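Local coordinates for sweet protein mabinlin-2 chain B (Capparis masaikai, PDB 2DS2) that serves as one chain of a heat-stable 2S seed storage albumin that acts as a nutrient reservoir and induces a sweet taste, at residues B[24-29]-B[65-70]; B[29-34]-B[47-52]. One frame throughout, in Å; residues are numbered along the deposited sequence.

Both contacts are buried, each centred about 6 Å from the centre of the chain, and both use helix 22-36, sharing Ala29; what differs is the partner. Contact 1 lays the loop after helix 42-58 against the earlier part of helix 22-36 and runs out to an exposed, poorly ordered arginine. Contact 2 pairs the later part of helix 22-36 with helix 42-58 and has no fully exposed residue among those that touch. Their chemistry follows: a disulfide cysteine and two arginines beside a ring in the first; alanine, branched apolar groups and a second ring, with one glutamine amide, in the second. The two meet where the Phe69 ring packs on Phe49 and Ala52, making one continuous core.

Contact 1: residues B[24-29]-B[65-70]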
ATOM      1  N   PRO B  24       4.569  -6.425   4.451  1.00 31.93           N
ATOM      2  CA  PRO B  24       4.717  -7.238   3.243  1.00 31.74           C
ATOM      3  C   PRO B  24       3.552  -7.104   2.247  1.00 28.49           C
ATOM      4  O   PRO B  24       3.780  -7.114   1.037  1.00 28.33           O
ATOM      5  CB  PRO B  24       4.896  -8.662   3.782  1.00 42.67           C
ATOM      6  CG  PRO B  24       4.503  -8.588   5.232  1.00 50.08           C
ATOM      7  CD  PRO B  24       4.889  -7.209   5.656  1.00 36.67           C
ATOM      8  N   VAL B  25       2.318  -6.966   2.729  1.00 23.39           N
ATOM      9  CA  VAL B  25       1.209  -6.815   1.782  1.00 27.37           C
ATOM     10  C   VAL B  25       1.214  -5.422   1.162  1.00 28.03           C
ATOM     11  O   VAL B  25       0.800  -5.254   0.015  1.00 23.71           O
ATOM     12  CB  VAL B  25      -0.185  -7.088   2.411  1.00 27.92           C
ATOM     13  CG1 VAL B  25      -0.217  -8.487   3.015  1.00 28.10           C
ATOM     14  CG2 VAL B  25      -0.535  -6.017   3.436  1.00 26.55           C
ATOM     15  N   LEU B  26       1.682  -4.424   1.908  1.00 23.04           N
ATOM     16  CA  LEU B  26       1.747  -3.068   1.369  1.00 22.50           C
ATOM     17  C   LEU B  26       2.842  -2.992   0.313  1.00 22.89           C
ATOM     18  O   LEU B  26       2.728  -2.253  -0.668  1.00 22.45           O
ATOM     19  CB  LEU B  26       2.003  -2.047   2.488  1.00 23.12           C
ATOM     20  CG  LEU B  26       0.748  -1.693   3.298  1.00 22.29           C
ATOM     21  CD1 LEU B  26       1.103  -0.805   4.500  1.00 23.22           C
ATOM     22  CD2 LEU B  26      -0.226  -0.966   2.387  1.00 23.47           C
ATOM     23  N   ARG B  27       3.916  -3.749   0.513  1.00 20.04           N
ATOM     24  CA  ARG B  27       4.990  -3.766  -0.471  1.00 25.25           C
ATOM     25  C   ARG B  27       4.404  -4.336  -1.770  1.00 21.74           C
ATOM     26  O   ARG B  27       4.674  -3.831  -2.860  1.00 23.28           O
ATOM     27  CB  ARG B  27       6.131  -4.660   0.010  1.00 33.36           C
ATOM     28  CG  ARG B  27       7.346  -4.680  -0.904  1.00 38.53           C
ATOM     29  CD  ARG B  27       8.043  -3.331  -0.911  1.00 52.78           C
ATOM     30  NE  ARG B  27       9.376  -3.408  -1.500  1.00 58.27           N
ATOM     31  CZ  ARG B  27       9.622  -3.797  -2.746  1.00 57.12           C
ATOM     32  NH1 ARG B  27       8.623  -4.147  -3.543  1.00 65.50           N
ATOM     33  NH2 ARG B  27      10.869  -3.835  -3.196  1.00 65.73           N
ATOM     34  N   GLN B  28       3.592  -5.382  -1.635  1.00 22.40           N
ATOM     35  CA  GLN B  28       2.978  -6.020  -2.796  1.00 26.73           C
ATOM     36  C   GLN B  28       1.957  -5.111  -3.463  1.00 26.43           C
ATOM     37  O   GLN B  28       1.803  -5.132  -4.687  1.00 24.22           O
ATOM     38  CB  GLN B  28       2.320  -7.343  -2.396  1.00 28.97           C
ATOM     39  CG  GLN B  28       3.321  -8.390  -1.927  1.00 39.38           C
ATOM     40  CD  GLN B  28       4.312  -8.781  -3.011  1.00 47.76           C
ATOM     41  OE1 GLN B  28       5.432  -9.206  -2.721  1.00 55.91           O
ATOM     42  NE2 GLN B  28       3.899  -8.653  -4.269  1.00 43.41           N
ATOM     43  N   ALA B  29       1.253  -4.316  -2.664  1.00 22.03           N
ATOM     44  CA  ALA B  29       0.271  -3.395  -3.228  1.00 18.35           C
ATOM     45  C   ALA B  29       1.025  -2.344  -4.028  1.00 23.49           C
ATOM     46  O   ALA B  29       0.613  -1.947  -5.112  1.00 20.33           O
ATOM     47  CB  ALA B  29      -0.544  -2.737  -2.122  1.00 19.08           C
ATOM     48  N   GLY B  65       4.766   1.527  12.439  1.00 32.86           N
ATOM     49  CA  GLY B  65       5.057   2.818  11.851  1.00 31.20           C
ATOM     50  C   GLY B  65       5.236   2.664  10.356  1.00 38.50           C
ATOM     51  O   GLY B  65       4.851   1.646   9.777  1.00 35.51           O
ATOM     52  N   ALA B  66       5.818   3.676   9.727  1.00 38.47           N
ATOM     53  CA  ALA B  66       6.051   3.638   8.291  1.00 35.41           C
ATOM     54  C   ALA B  66       6.932   2.442   7.936  1.00 41.08           C
ATOM     55  O   ALA B  66       7.948   2.192   8.591  1.00 37.15           O
ATOM     56  CB  ALA B  66       6.713   4.933   7.841  1.00 43.18           C
ATOM     57  N   CYS B  67       6.533   1.695   6.908  1.00 34.00           N
ATOM     58  CA  CYS B  67       7.291   0.533   6.466  1.00 31.54           C
ATOM     59  C   CYS B  67       8.557   1.016   5.777  1.00 38.30           C
ATOM     60  O   CYS B  67       8.504   1.832   4.861  1.00 44.85           O
ATOM     61  CB  CYS B  67       6.472  -0.308   5.481  1.00 33.69           C
ATOM     62  SG  CYS B  67       4.927  -0.994   6.150  1.00 36.84           S
ATOM     63  N   PRO B  68       9.718   0.527   6.219  1.00 38.23           N
ATOM     64  CA  PRO B  68      10.962   0.965   5.589  1.00 42.78           C
ATOM     65  C   PRO B  68      11.353   0.166   4.351  1.00 47.16           C
ATOM     66  O   PRO B  68      12.525   0.154   3.977  1.00 50.77           O
ATOM     67  CB  PRO B  68      11.975   0.809   6.715  1.00 38.11           C
ATOM     68  CG  PRO B  68      11.495  -0.435   7.390  1.00 39.66           C
ATOM     69  CD  PRO B  68       9.990  -0.215   7.463  1.00 38.62           C
ATOM     70  N   PHE B  69      10.392  -0.492   3.705  1.00 52.57           N
ATOM     71  CA  PHE B  69      10.735  -1.280   2.528  1.00 50.91           C
ATOM     72  C   PHE B  69      11.240  -0.437   1.367  1.00 58.92           C
ATOM     73  O   PHE B  69      10.758   0.669   1.121  1.00 51.32           O
ATOM     74  CB  PHE B  69       9.566  -2.186   2.082  1.00 53.72           C
ATOM     75  CG  PHE B  69       8.253  -1.474   1.863  1.00 36.72           C
ATOM     76  CD1 PHE B  69       8.131  -0.456   0.927  1.00 44.31           C
ATOM     77  CD2 PHE B  69       7.117  -1.879   2.558  1.00 39.06           C
ATOM     78  CE1 PHE B  69       6.894   0.148   0.682  1.00 46.62           C
ATOM     79  CE2 PHE B  69       5.880  -1.282   2.323  1.00 31.07           C
ATOM     80  CZ  PHE B  69       5.768  -0.268   1.385  1.00 40.36           C
ATOM     81  N   ARG B  70      12.236  -0.979   0.674  1.00 62.68           N
ATOM     82  CA  ARG B  70      12.877  -0.328  -0.463  1.00 68.01           C
ATOM     83  C   ARG B  70      11.995  -0.241  -1.706  1.00 70.53           C
ATOM     84  O   ARG B  70      11.026  -0.985  -1.851  1.00 71.30           O
ATOM     85  CB  ARG B  70      14.182  -1.059  -0.804  1.00 67.50           C
ATOM     86  CG  ARG B  70      14.132  -2.569  -0.569  1.00 72.47           C
ATOM     87  CD  ARG B  70      14.294  -2.904   0.913  1.00 74.05           C
ATOM     88  NE  ARG B  70      13.969  -4.296   1.219  1.00 73.49           N
ATOM     89  CZ  ARG B  70      12.745  -4.810   1.152  1.00 72.88           C
ATOM     90  NH1 ARG B  70      11.723  -4.048   0.786  1.00 76.65           N
ATOM     91  NH2 ARG B  70      12.541  -6.086   1.453  1.00 73.56           N
TER
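Arg27 lays its aliphatic chain on the ring of Phe69, where the C-terminal loop of this 2S albumin chain folds back on helix 22-36, in the helical, disulfide-bonded fold of the prolamin superfamily. This is the tight part. CD of Arg27 stands over one face of the Phe69 ring, shifted toward its rim, 3.7 Å from the centroid and 27° off the ring normal, a CH-pi contact. With CG anti to the backbone N (chi1 -176°) and a bend at chi2, the arginine chain rises from the helix and turns across the ring. Leu26 takes another side: its CB meets the ring edge, 4.0 Å from Phe69 CE2, while its CD1 reaches toward Cys67 SG at 4.2 Å. That sulfur is bonded to Cys23, so the disulfide ties the loop to the start of the same helix; helix 42-58 adds Leu55 and Pro56 against Leu26. An alanine in place of Phe69 would probably open a gap beside Leu26 CB and leave Arg27 CD without its aromatic face, so that the arginine chain could swing more freely. Toward solvent the contact becomes loose. Arg70 is exposed and poorly ordered, and its guanidinium lies nearly perpendicular to that of Arg27, the planes 87° apart. These like charges probably repel each other, although the carbonyl O of Arg70, 3.0 Å from Arg27 NE, may partly offset them. At this outer end, NH1 of Arg70, as modelled, comes within 3.3 Å of the same NE, a donor beside a donor.

Contact 2: residues B[29-34]-B[47-52]; sequences AAQQVL and RLFDAA
Leu48 pushes both methyls of its fork into helix 29-34, and the walk along helix 47-52 starts there. Its CG is anti to the backbone N (chi1 -179°), which carries the branch point toward the facing helix. CD2 then lies 3.6 Å from Ala30 CB, while CD1 sits a turn further on, 3.9 Å from Val33 CG1 and 4.1 Å from Leu34 CB. Leu48 and Val33 run alongside each other, pointing opposite ways. Ile39, in the loop between the helices, also touches Leu48 and Leu34 and covers this end.

Phe49 comes next, and CD2 of its neighbour Leu48 lies over one face of its ring, toward the rim. The ring reaches across to Ala30, whose CB is 3.7 Å from CE1, and meets Gln31 with its edge: NE2 lies near the ring plane, 3.1 Å from CZ, with the amide turned 40° from the ring. Gln31 starts out away from helix 47-52, and the bend at chi2 helps fold its amide back to the phenylalanine. Ala71 adds to the packing on this ring.

Ala52 closes the run. Its CB lies 3.8 Å from Ala30 CB, and their CA atoms are the nearest CA pair across the two segments. Ala30 thus receives Leu48, Phe49 and Ala52 around a single methyl. The local axes approach to 9.6 Å at 154°, a near-antiparallel apolar helix pair of the kind found in the helical bundle of 2S albumins and their prolamin-superfamily relatives.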
ATOM      1  N   ALA B  29       1.253  -4.316  -2.664  1.00 22.03           N
ATOM      2  CA  ALA B  29       0.271  -3.395  -3.228  1.00 18.35           C
ATOM      3  C   ALA B  29       1.025  -2.344  -4.028  1.00 23.49           C
ATOM      4  O   ALA B  29       0.613  -1.947  -5.112  1.00 20.33           O
ATOM      5  CB  ALA B  29      -0.544  -2.737  -2.122  1.00 19.08           C
ATOM      6  N   ALA B  30       2.153  -1.892  -3.492  1.00 19.14           N
ATOM      7  CA  ALA B  30       2.950  -0.897  -4.188  1.00 19.46           C
ATOM      8  C   ALA B  30       3.492  -1.451  -5.495  1.00 19.87           C
ATOM      9  O   ALA B  30       3.470  -0.778  -6.516  1.00 21.11           O
ATOM     10  CB  ALA B  30       4.100  -0.435  -3.296  1.00 23.68           C
ATOM     11  N   GLN B  31       3.989  -2.680  -5.464  1.00 22.38           N
ATOM     12  CA  GLN B  31       4.530  -3.276  -6.676  1.00 21.14           C
ATOM     13  C   GLN B  31       3.436  -3.435  -7.728  1.00 23.61           C
ATOM     14  O   GLN B  31       3.699  -3.305  -8.923  1.00 22.73           O
ATOM     15  CB  GLN B  31       5.155  -4.633  -6.368  1.00 24.40           C
ATOM     16  CG  GLN B  31       6.478  -4.532  -5.631  1.00 32.67           C
ATOM     17  CD  GLN B  31       7.492  -3.675  -6.374  1.00 40.23           C
ATOM     18  OE1 GLN B  31       7.683  -3.823  -7.582  1.00 42.01           O
ATOM     19  NE2 GLN B  31       8.156  -2.777  -5.650  1.00 49.33           N
ATOM     20  N   GLN B  32       2.215  -3.715  -7.278  1.00 21.26           N
ATOM     21  CA  GLN B  32       1.092  -3.881  -8.201  1.00 21.78           C
ATOM     22  C   GLN B  32       0.770  -2.577  -8.902  1.00 27.19           C
ATOM     23  O   GLN B  32       0.439  -2.573 -10.088  1.00 24.98           O
ATOM     24  CB  GLN B  32      -0.151  -4.401  -7.471  1.00 20.66           C
ATOM     25  CG  GLN B  32      -0.091  -5.888  -7.177  1.00 27.06           C
ATOM     26  CD  GLN B  32      -0.008  -6.718  -8.450  1.00 37.52           C
ATOM     27  OE1 GLN B  32      -0.916  -6.690  -9.280  1.00 35.63           O
ATOM     28  NE2 GLN B  32       1.086  -7.451  -8.610  1.00 36.94           N
ATOM     29  N   VAL B  33       0.868  -1.466  -8.178  1.00 22.29           N
ATOM     30  CA  VAL B  33       0.588  -0.175  -8.794  1.00 22.39           C
ATOM     31  C   VAL B  33       1.712   0.153  -9.768  1.00 21.79           C
ATOM     32  O   VAL B  33       1.469   0.628 -10.875  1.00 24.27           O
ATOM     33  CB  VAL B  33       0.478   0.950  -7.748  1.00 19.33           C
ATOM     34  CG1 VAL B  33       0.256   2.294  -8.462  1.00 25.42           C
ATOM     35  CG2 VAL B  33      -0.666   0.658  -6.793  1.00 18.86           C
ATOM     36  N   LEU B  34       2.949  -0.116  -9.362  1.00 20.15           N
ATOM     37  CA  LEU B  34       4.104   0.147 -10.220  1.00 20.21           C
ATOM     38  C   LEU B  34       3.978  -0.637 -11.524  1.00 22.81           C
ATOM     39  O   LEU B  34       4.211  -0.105 -12.608  1.00 23.28           O
ATOM     40  CB  LEU B  34       5.408  -0.259  -9.506  1.00 22.52           C
ATOM     41  CG  LEU B  34       6.754  -0.053 -10.221  1.00 30.24           C
ATOM     42  CD1 LEU B  34       6.955  -1.071 -11.327  1.00 40.49           C
ATOM     43  CD2 LEU B  34       6.817   1.365 -10.769  1.00 34.99           C
ATOM     44  N   ARG B  47       6.838   8.876  -4.663  1.00 25.78           N
ATOM     45  CA  ARG B  47       5.566   9.152  -4.009  1.00 27.33           C
ATOM     46  C   ARG B  47       4.730   7.887  -3.864  1.00 26.20           C
ATOM     47  O   ARG B  47       4.035   7.704  -2.874  1.00 26.77           O
ATOM     48  CB  ARG B  47       4.788  10.213  -4.790  1.00 31.63           C
ATOM     49  CG  ARG B  47       5.092  11.645  -4.345  1.00 38.56           C
ATOM     50  CD  ARG B  47       5.532  12.526  -5.496  1.00 49.37           C
ATOM     51  NE  ARG B  47       4.507  12.676  -6.525  1.00 46.22           N
ATOM     52  CZ  ARG B  47       4.706  13.308  -7.677  1.00 53.16           C
ATOM     53  NH1 ARG B  47       3.729  13.403  -8.570  1.00 52.43           N
ATOM     54  NH2 ARG B  47       5.886  13.849  -7.938  1.00 57.05           N
ATOM     55  N   LEU B  48       4.803   7.020  -4.867  1.00 27.87           N
ATOM     56  CA  LEU B  48       4.058   5.765  -4.831  1.00 23.78           C
ATOM     57  C   LEU B  48       4.466   4.989  -3.577  1.00 19.76           C
ATOM     58  O   LEU B  48       3.627   4.635  -2.744  1.00 22.87           O
ATOM     59  CB  LEU B  48       4.379   4.945  -6.085  1.00 26.73           C
ATOM     60  CG  LEU B  48       3.708   3.584  -6.304  1.00 28.33           C
ATOM     61  CD1 LEU B  48       3.982   3.138  -7.729  1.00 30.80           C
ATOM     62  CD2 LEU B  48       4.253   2.547  -5.335  1.00 28.60           C
ATOM     63  N   PHE B  49       5.762   4.740  -3.440  1.00 23.88           N
ATOM     64  CA  PHE B  49       6.259   3.996  -2.289  1.00 26.29           C
ATOM     65  C   PHE B  49       6.101   4.726  -0.958  1.00 29.14           C
ATOM     66  O   PHE B  49       5.908   4.086   0.080  1.00 30.73           O
ATOM     67  CB  PHE B  49       7.707   3.584  -2.536  1.00 27.38           C
ATOM     68  CG  PHE B  49       7.836   2.422  -3.474  1.00 32.45           C
ATOM     69  CD1 PHE B  49       7.697   1.121  -3.003  1.00 30.11           C
ATOM     70  CD2 PHE B  49       8.023   2.626  -4.838  1.00 39.70           C
ATOM     71  CE1 PHE B  49       7.741   0.036  -3.875  1.00 32.35           C
ATOM     72  CE2 PHE B  49       8.066   1.548  -5.719  1.00 40.14           C
ATOM     73  CZ  PHE B  49       7.925   0.252  -5.236  1.00 33.17           C
ATOM     74  N   ASP B  50       6.184   6.054  -0.979  1.00 30.22           N
ATOM     75  CA  ASP B  50       5.990   6.819   0.252  1.00 31.05           C
ATOM     76  C   ASP B  50       4.566   6.583   0.734  1.00 28.20           C
ATOM     77  O   ASP B  50       4.331   6.367   1.922  1.00 30.64           O
ATOM     78  CB  ASP B  50       6.190   8.317   0.007  1.00 31.11           C
ATOM     79  CG  ASP B  50       7.635   8.732   0.110  1.00 36.91           C
ATOM     80  OD1 ASP B  50       7.935   9.910  -0.179  1.00 39.80           O
ATOM     81  OD2 ASP B  50       8.469   7.881   0.485  1.00 37.56           O
ATOM     82  N   ALA B  51       3.621   6.630  -0.201  1.00 28.81           N
ATOM     83  CA  ALA B  51       2.214   6.423   0.116  1.00 30.02           C
ATOM     84  C   ALA B  51       2.002   5.048   0.746  1.00 31.21           C
ATOM     85  O   ALA B  51       1.337   4.925   1.776  1.00 29.24           O
ATOM     86  CB  ALA B  51       1.363   6.565  -1.152  1.00 26.41           C
ATOM     87  N   ALA B  52       2.574   4.020   0.128  1.00 24.66           N
ATOM     88  CA  ALA B  52       2.438   2.657   0.633  1.00 26.44           C
ATOM     89  C   ALA B  52       3.062   2.519   2.014  1.00 28.51           C
ATOM     90  O   ALA B  52       2.432   2.008   2.937  1.00 34.05           O
ATOM     91  CB  ALA B  52       3.087   1.663  -0.336  1.00 26.68           C
TER